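Local structure of fanconi-associated nuclease 1 homolog (5Y7Q) at residues L76-R86 with E104-L115. The protein belongs to the Fanconi-associated nuclease 1 family, pairing an HTH domain with a VRR-NUC domain, and is held here in complex with DNA. Numbering follows the deposited sequence.
Sequences LPEASQALLVR and EIGDTRAAVQPL. With nucleotides of chain B.
L83 fits as a knob among T108, A111, V112 and L115, with its CD2 lying 3.6 Å from V112 CB. CG is anti to the backbone N (chi1 -179°), which carries the branched end across to the helix that begins at T108. Where the two helices come closest, small residues let the backbones approach: A79 and A111 meet methyl to methyl, their CB atoms 4.0 Å apart, and S80 fits the same narrow gap. S80 OG donates to A111 O over 2.9 Å, meeting the carbonyl slightly tilted from its plane. The helix kinks here: L115 N makes no bond back to A111 O, and the S80 hydroxyl takes that carbonyl instead; P114, whose N carries no hydrogen, suits the kink, its ring packed beside the hydroxyl. Helix 78-86 and helix 108-115 cross nearly perpendicularly (-88°) within the HTH domain of the FAN1 family, and helix 42-57 packs on A82 and V85 through Y43. Beyond the crossing, L115 reaches back with CD2 to L76 CD1 (3.7 Å), the two side chains roughly at right angles, while the other methyl of L76 touches the P114 ring. At the opposite end I105 divides its branches: CG2 covers A79, and CD1 reaches deeper, 3.6 Å from A82 CB, a place that suits a long branched chain beside a small methyl. Farther along, R86, bent at chi2 (-59°), turns its guanidinium toward the DNA. NH1 and NH2 both donate to OP2 of DG10 of chain B, NH1 at 3.0 Å. NH2 also forms a nearly straight hydrogen bond to E104 OE2, part of a salt bridge, from above the carboxylate plane; Y43 bonds the same oxygen and makes a cation-pi contact with R86.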
ATOM      1  N   LEU A  76      12.918  -2.939 -34.293  1.00 89.11           N
ATOM      2  CA  LEU A  76      13.570  -1.641 -34.213  1.00 83.23           C
ATOM      3  C   LEU A  76      15.082  -1.777 -34.065  1.00 81.47           C
ATOM      4  O   LEU A  76      15.572  -2.715 -33.429  1.00 90.32           O
ATOM      5  CB  LEU A  76      13.027  -0.848 -33.036  1.00 75.40           C
ATOM      6  CG  LEU A  76      11.668  -0.251 -33.345  1.00 69.44           C
ATOM      7  CD1 LEU A  76      10.998   0.120 -32.043  1.00 63.63           C
ATOM      8  CD2 LEU A  76      11.856   0.931 -34.292  1.00 68.98           C
ATOM      9  N   PRO A  77      15.839  -0.845 -34.636  1.00 78.91           N
ATOM     10  CA  PRO A  77      17.268  -0.767 -34.327  1.00 74.92           C
ATOM     11  C   PRO A  77      17.468  -0.470 -32.853  1.00 70.96           C
ATOM     12  O   PRO A  77      16.626   0.163 -32.213  1.00 76.16           O
ATOM     13  CB  PRO A  77      17.758   0.391 -35.203  1.00 76.94           C
ATOM     14  CG  PRO A  77      16.530   1.208 -35.464  1.00 75.50           C
ATOM     15  CD  PRO A  77      15.418   0.215 -35.566  1.00 82.78           C
ATOM     16  N   GLU A  78      18.610  -0.915 -32.325  1.00 71.62           N
ATOM     17  CA  GLU A  78      18.829  -0.890 -30.882  1.00 72.87           C
ATOM     18  C   GLU A  78      18.599   0.501 -30.304  1.00 73.73           C
ATOM     19  O   GLU A  78      17.916   0.651 -29.285  1.00 74.22           O
ATOM     20  CB  GLU A  78      20.240  -1.376 -30.550  1.00 80.80           C
ATOM     21  CG  GLU A  78      20.390  -1.953 -29.134  1.00 89.99           C
ATOM     22  CD  GLU A  78      21.623  -2.844 -28.993  1.00101.43           C
ATOM     23  OE1 GLU A  78      22.718  -2.425 -29.435  1.00104.31           O
ATOM     24  OE2 GLU A  78      21.490  -3.970 -28.456  1.00101.13           O
ATOM     25  N   ALA A  79      19.134   1.537 -30.957  1.00 68.52           N
ATOM     26  CA  ALA A  79      19.043   2.880 -30.389  1.00 66.01           C
ATOM     27  C   ALA A  79      17.596   3.359 -30.293  1.00 71.34           C
ATOM     28  O   ALA A  79      17.232   4.071 -29.346  1.00 75.68           O
ATOM     29  CB  ALA A  79      19.877   3.859 -31.204  1.00 67.59           C
ATOM     30  N   SER A  80      16.751   2.981 -31.247  1.00 63.58           N
ATOM     31  CA  SER A  80      15.359   3.395 -31.149  1.00 61.63           C
ATOM     32  C   SER A  80      14.631   2.626 -30.058  1.00 63.82           C
ATOM     33  O   SER A  80      13.819   3.207 -29.320  1.00 65.14           O
ATOM     34  CB  SER A  80      14.664   3.223 -32.486  1.00 64.25           C
ATOM     35  OG  SER A  80      15.500   3.712 -33.506  1.00 69.49           O
ATOM     36  N   GLN A  81      14.900   1.322 -29.936  1.00 59.91           N
ATOM     37  CA  GLN A  81      14.419   0.594 -28.762  1.00 79.75           C
ATOM     38  C   GLN A  81      14.802   1.322 -27.469  1.00 58.10           C
ATOM     39  O   GLN A  81      13.944   1.612 -26.622  1.00 52.80           O
ATOM     40  CB  GLN A  81      14.982  -0.830 -28.758  1.00 82.13           C
ATOM     41  CG  GLN A  81      14.376  -1.771 -29.776  1.00 85.97           C
ATOM     42  CD  GLN A  81      14.949  -3.174 -29.674  1.00 85.83           C
ATOM     43  OE1 GLN A  81      16.135  -3.340 -29.438  1.00 92.41           O
ATOM     44  NE2 GLN A  81      14.111  -4.187 -29.861  1.00 81.70           N
ATOM     45  N   ALA A  82      16.092   1.664 -27.334  1.00 61.58           N
ATOM     46  CA  ALA A  82      16.604   2.287 -26.113  1.00 60.58           C
ATOM     47  C   ALA A  82      15.914   3.609 -25.843  1.00 62.60           C
ATOM     48  O   ALA A  82      15.503   3.891 -24.711  1.00 59.34           O
ATOM     49  CB  ALA A  82      18.109   2.502 -26.219  1.00 57.48           C
ATOM     50  N   LEU A  83      15.778   4.435 -26.883  1.00 70.30           N
ATOM     51  CA  LEU A  83      15.109   5.716 -26.717  1.00 60.89           C
ATOM     52  C   LEU A  83      13.695   5.515 -26.224  1.00 62.81           C
ATOM     53  O   LEU A  83      13.247   6.204 -25.294  1.00 62.67           O
ATOM     54  CB  LEU A  83      15.104   6.489 -28.021  1.00 59.13           C
ATOM     55  CG  LEU A  83      14.431   7.835 -27.809  1.00 61.93           C
ATOM     56  CD1 LEU A  83      15.214   8.597 -26.739  1.00 51.90           C
ATOM     57  CD2 LEU A  83      14.360   8.610 -29.136  1.00 71.39           C
ATOM     58  N   LEU A  84      12.993   4.544 -26.808  1.00 50.91           N
ATOM     59  CA  LEU A  84      11.635   4.269 -26.365  1.00 57.31           C
ATOM     60  C   LEU A  84      11.606   3.994 -24.875  1.00 57.87           C
ATOM     61  O   LEU A  84      10.870   4.642 -24.113  1.00 53.44           O
ATOM     62  CB  LEU A  84      11.053   3.080 -27.111  1.00 61.61           C
ATOM     63  CG  LEU A  84       9.546   3.027 -26.893  1.00 63.55           C
ATOM     64  CD1 LEU A  84       8.977   4.405 -27.202  1.00 64.20           C
ATOM     65  CD2 LEU A  84       8.919   1.986 -27.795  1.00 64.07           C
ATOM     66  N   VAL A  85      12.422   3.039 -24.439  1.00 54.54           N
ATOM     67  CA  VAL A  85      12.332   2.626 -23.048  1.00 55.12           C
ATOM     68  C   VAL A  85      12.643   3.802 -22.137  1.00 57.23           C
ATOM     69  O   VAL A  85      11.965   4.016 -21.110  1.00 50.10           O
ATOM     70  CB  VAL A  85      13.252   1.423 -22.815  1.00 60.08           C
ATOM     71  CG1 VAL A  85      13.309   1.089 -21.375  1.00 57.53           C
ATOM     72  CG2 VAL A  85      12.708   0.238 -23.602  1.00 66.70           C
ATOM     73  N   ARG A  86      13.610   4.639 -22.539  1.00 50.12           N
ATOM     74  CA  ARG A  86      13.872   5.854 -21.777  1.00 47.87           C
ATOM     75  C   ARG A  86      12.619   6.716 -21.640  1.00 51.23           C
ATOM     76  O   ARG A  86      12.304   7.179 -20.544  1.00 62.61           O
ATOM     77  CB  ARG A  86      14.997   6.647 -22.414  1.00 51.20           C
ATOM     78  CG  ARG A  86      16.308   5.965 -22.334  1.00 57.85           C
ATOM     79  CD  ARG A  86      16.713   5.688 -20.930  1.00 56.28           C
ATOM     80  NE  ARG A  86      18.153   5.509 -20.908  1.00 68.72           N
ATOM     81  CZ  ARG A  86      18.908   5.451 -19.812  1.00 64.28           C
ATOM     82  NH1 ARG A  86      18.348   5.561 -18.621  1.00 55.39           N
ATOM     83  NH2 ARG A  86      20.232   5.309 -19.925  1.00 57.60           N
ATOM     84  N   GLU A 104      24.689   6.251 -24.815  1.00 78.53           N
ATOM     85  CA  GLU A 104      24.533   4.971 -25.506  1.00 78.83           C
ATOM     86  C   GLU A 104      23.745   5.129 -26.792  1.00 75.60           C
ATOM     87  O   GLU A 104      23.941   4.363 -27.741  1.00 79.68           O
ATOM     88  CB  GLU A 104      23.806   3.947 -24.625  1.00 85.42           C
ATOM     89  CG  GLU A 104      23.846   4.184 -23.120  1.00 92.12           C
ATOM     90  CD  GLU A 104      22.806   5.170 -22.621  1.00 81.64           C
ATOM     91  OE1 GLU A 104      23.220   6.286 -22.250  1.00 85.94           O
ATOM     92  OE2 GLU A 104      21.600   4.827 -22.580  1.00 74.27           O
ATOM     93  N   ILE A 105      22.795   6.063 -26.805  1.00 66.78           N
ATOM     94  CA  ILE A 105      21.927   6.242 -27.959  1.00 78.16           C
ATOM     95  C   ILE A 105      22.590   7.128 -29.020  1.00 91.65           C
ATOM     96  O   ILE A 105      22.439   6.897 -30.228  1.00 97.72           O
ATOM     97  CB  ILE A 105      20.576   6.793 -27.472  1.00 71.41           C
ATOM     98  CG1 ILE A 105      20.159   6.019 -26.211  1.00 74.23           C
ATOM     99  CG2 ILE A 105      19.531   6.632 -28.522  1.00 62.01           C
ATOM    100  CD1 ILE A 105      18.668   6.047 -25.875  1.00 67.90           C
ATOM    101  N   GLY A 106      23.357   8.135 -28.595  1.00 86.39           N
ATOM    102  CA  GLY A 106      23.885   9.122 -29.512  1.00 79.86           C
ATOM    103  C   GLY A 106      22.846  10.141 -29.935  1.00 82.69           C
ATOM    104  O   GLY A 106      22.025  10.578 -29.117  1.00 80.34           O
ATOM    105  N   ASP A 107      22.876  10.512 -31.216  1.00 80.69           N
ATOM    106  CA  ASP A 107      21.953  11.486 -31.784  1.00 79.15           C
ATOM    107  C   ASP A 107      20.509  11.095 -31.503  1.00 71.64           C
ATOM    108  O   ASP A 107      20.062  10.007 -31.879  1.00 68.63           O
ATOM    109  CB  ASP A 107      22.209  11.570 -33.295  1.00 93.10           C
ATOM    110  CG  ASP A 107      21.324  12.585 -34.006  1.00100.59           C
ATOM    111  OD1 ASP A 107      20.344  13.092 -33.417  1.00 94.62           O
ATOM    112  OD2 ASP A 107      21.618  12.868 -35.192  1.00116.54           O
ATOM    113  N   THR A 108      19.764  12.005 -30.873  1.00 69.21           N
ATOM    114  CA  THR A 108      18.390  11.686 -30.500  1.00 68.24           C
ATOM    115  C   THR A 108      17.468  11.707 -31.702  1.00 64.53           C
ATOM    116  O   THR A 108      16.645  10.807 -31.863  1.00 63.54           O
ATOM    117  CB  THR A 108      17.878  12.663 -29.442  1.00 73.89           C
ATOM    118  OG1 THR A 108      18.747  12.624 -28.305  1.00 85.04           O
ATOM    119  CG2 THR A 108      16.457  12.296 -28.999  1.00 63.86           C
ATOM    120  N   ARG A 109      17.598  12.719 -32.562  1.00 79.15           N
ATOM    121  CA  ARG A 109      16.709  12.834 -33.715  1.00 79.03           C
ATOM    122  C   ARG A 109      16.778  11.583 -34.591  1.00 70.63           C
ATOM    123  O   ARG A 109      15.742  10.989 -34.946  1.00 70.22           O
ATOM    124  CB  ARG A 109      17.062  14.094 -34.500  1.00 86.21           C
ATOM    125  CG  ARG A 109      15.955  14.596 -35.412  1.00 90.77           C
ATOM    126  CD  ARG A 109      16.218  16.027 -35.848  1.00 97.52           C
ATOM    127  NE  ARG A 109      16.224  16.942 -34.713  1.00 98.02           N
ATOM    128  CZ  ARG A 109      16.710  18.175 -34.759  1.00107.32           C
ATOM    129  NH1 ARG A 109      17.238  18.640 -35.888  1.00113.70           N
ATOM    130  NH2 ARG A 109      16.675  18.939 -33.677  1.00104.78           N
ATOM    131  N   ALA A 110      17.998  11.136 -34.899  1.00 73.00           N
ATOM    132  CA  ALA A 110      18.166   9.892 -35.643  1.00 77.52           C
ATOM    133  C   ALA A 110      17.461   8.736 -34.942  1.00 78.96           C
ATOM    134  O   ALA A 110      16.643   8.038 -35.548  1.00 86.19           O
ATOM    135  CB  ALA A 110      19.652   9.589 -35.838  1.00 77.99           C
ATOM    136  N   ALA A 111      17.717   8.550 -33.648  1.00 74.90           N
ATOM    137  CA  ALA A 111      17.139   7.394 -32.967  1.00 74.70           C
ATOM    138  C   ALA A 111      15.621   7.477 -32.874  1.00 69.69           C
ATOM    139  O   ALA A 111      14.952   6.445 -32.728  1.00 65.61           O
ATOM    140  CB  ALA A 111      17.746   7.235 -31.568  1.00 64.12           C
ATOM    141  N   VAL A 112      15.055   8.684 -32.929  1.00 64.24           N
ATOM    142  CA  VAL A 112      13.613   8.788 -32.799  1.00 66.24           C
ATOM    143  C   VAL A 112      12.881   8.577 -34.127  1.00 75.17           C
ATOM    144  O   VAL A 112      11.688   8.225 -34.104  1.00 64.84           O
ATOM    145  CB  VAL A 112      13.224  10.134 -32.164  1.00 71.24           C
ATOM    146  CG1 VAL A 112      13.221  11.252 -33.203  1.00 68.48           C
ATOM    147  CG2 VAL A 112      11.865  10.026 -31.480  1.00 58.52           C
ATOM    148  N   GLN A 113      13.542   8.769 -35.283  1.00 75.22           N
ATOM    149  CA  GLN A 113      12.821   8.670 -36.563  1.00 78.61           C
ATOM    150  C   GLN A 113      12.025   7.371 -36.756  1.00 84.62           C
ATOM    151  O   GLN A 113      10.839   7.454 -37.133  1.00 79.65           O
ATOM    152  CB  GLN A 113      13.787   8.874 -37.738  1.00 76.52           C
ATOM    153  CG  GLN A 113      14.487  10.231 -37.749  1.00 82.72           C
ATOM    154  CD  GLN A 113      13.537  11.429 -37.876  1.00 94.57           C
ATOM    155  OE1 GLN A 113      12.706  11.509 -38.801  1.00102.75           O
ATOM    156  NE2 GLN A 113      13.692  12.390 -36.971  1.00 74.51           N
ATOM    157  N   PRO A 114      12.573   6.164 -36.505  1.00 88.82           N
ATOM    158  CA  PRO A 114      11.756   4.952 -36.713  1.00 85.15           C
ATOM    159  C   PRO A 114      10.532   4.891 -35.810  1.00 77.71           C
ATOM    160  O   PRO A 114       9.508   4.328 -36.224  1.00 76.82           O
ATOM    161  CB  PRO A 114      12.733   3.802 -36.426  1.00 73.45           C
ATOM    162  CG  PRO A 114      14.073   4.397 -36.444  1.00 78.64           C
ATOM    163  CD  PRO A 114      13.904   5.805 -35.980  1.00 82.12           C
ATOM    164  N   LEU A 115      10.610   5.470 -34.597  1.00 70.93           N
ATOM    165  CA  LEU A 115       9.448   5.576 -33.708  1.00 69.79           C
ATOM    166  C   LEU A 115       8.391   6.513 -34.278  1.00 65.34           C
ATOM    167  O   LEU A 115       7.190   6.248 -34.158  1.00 65.46           O
ATOM    168  CB  LEU A 115       9.878   6.052 -32.311  1.00 65.85           C
ATOM    169  CG  LEU A 115      10.980   5.193 -31.688  1.00 65.08           C
ATOM    170  CD1 LEU A 115      11.494   5.757 -30.388  1.00 62.99           C
ATOM    171  CD2 LEU A 115      10.481   3.772 -31.502  1.00 67.86           C
TER
ATOM    172  P    DG B  10      21.935   5.403 -16.187  1.00 72.33           P
ATOM    173  OP1  DG B  10      23.127   5.752 -16.989  1.00 84.65           O
ATOM    174  OP2  DG B  10      20.669   4.958 -16.791  1.00 55.80           O
ATOM    175  O5'  DG B  10      22.462   4.328 -15.144  1.00 71.55           O
ATOM    176  C5'  DG B  10      23.607   4.637 -14.367  1.00 67.05           C
ATOM    177  C4'  DG B  10      23.636   3.791 -13.133  1.00 70.76           C
ATOM    178  O4'  DG B  10      22.571   4.213 -12.261  1.00 78.46           O
ATOM    179  C3'  DG B  10      23.420   2.306 -13.405  1.00 83.33           C
ATOM    180  O3'  DG B  10      24.531   1.564 -12.962  1.00 93.41           O
ATOM    181  C2'  DG B  10      22.161   1.938 -12.621  1.00 75.64           C
ATOM    182  C1'  DG B  10      21.995   3.092 -11.651  1.00 71.35           C
ATOM    183  N9   DG B  10      20.602   3.374 -11.393  1.00 68.68           N
ATOM    184  C8   DG B  10      19.582   3.422 -12.314  1.00 64.45           C
ATOM    185  N7   DG B  10      18.421   3.689 -11.791  1.00 65.09           N
ATOM    186  C5   DG B  10      18.687   3.813 -10.431  1.00 74.77           C
ATOM    187  C6   DG B  10      17.817   4.096  -9.349  1.00 78.49           C
ATOM    188  O6   DG B  10      16.587   4.297  -9.380  1.00 65.51           O
ATOM    189  N1   DG B  10      18.510   4.125  -8.130  1.00 83.80           N
ATOM    190  C2   DG B  10      19.871   3.902  -7.984  1.00 84.40           C
ATOM    191  N2   DG B  10      20.368   3.972  -6.744  1.00 92.18           N
ATOM    192  N3   DG B  10      20.688   3.644  -8.987  1.00 83.04           N
ATOM    193  C4   DG B  10      20.031   3.611 -10.176  1.00 80.03           C
TER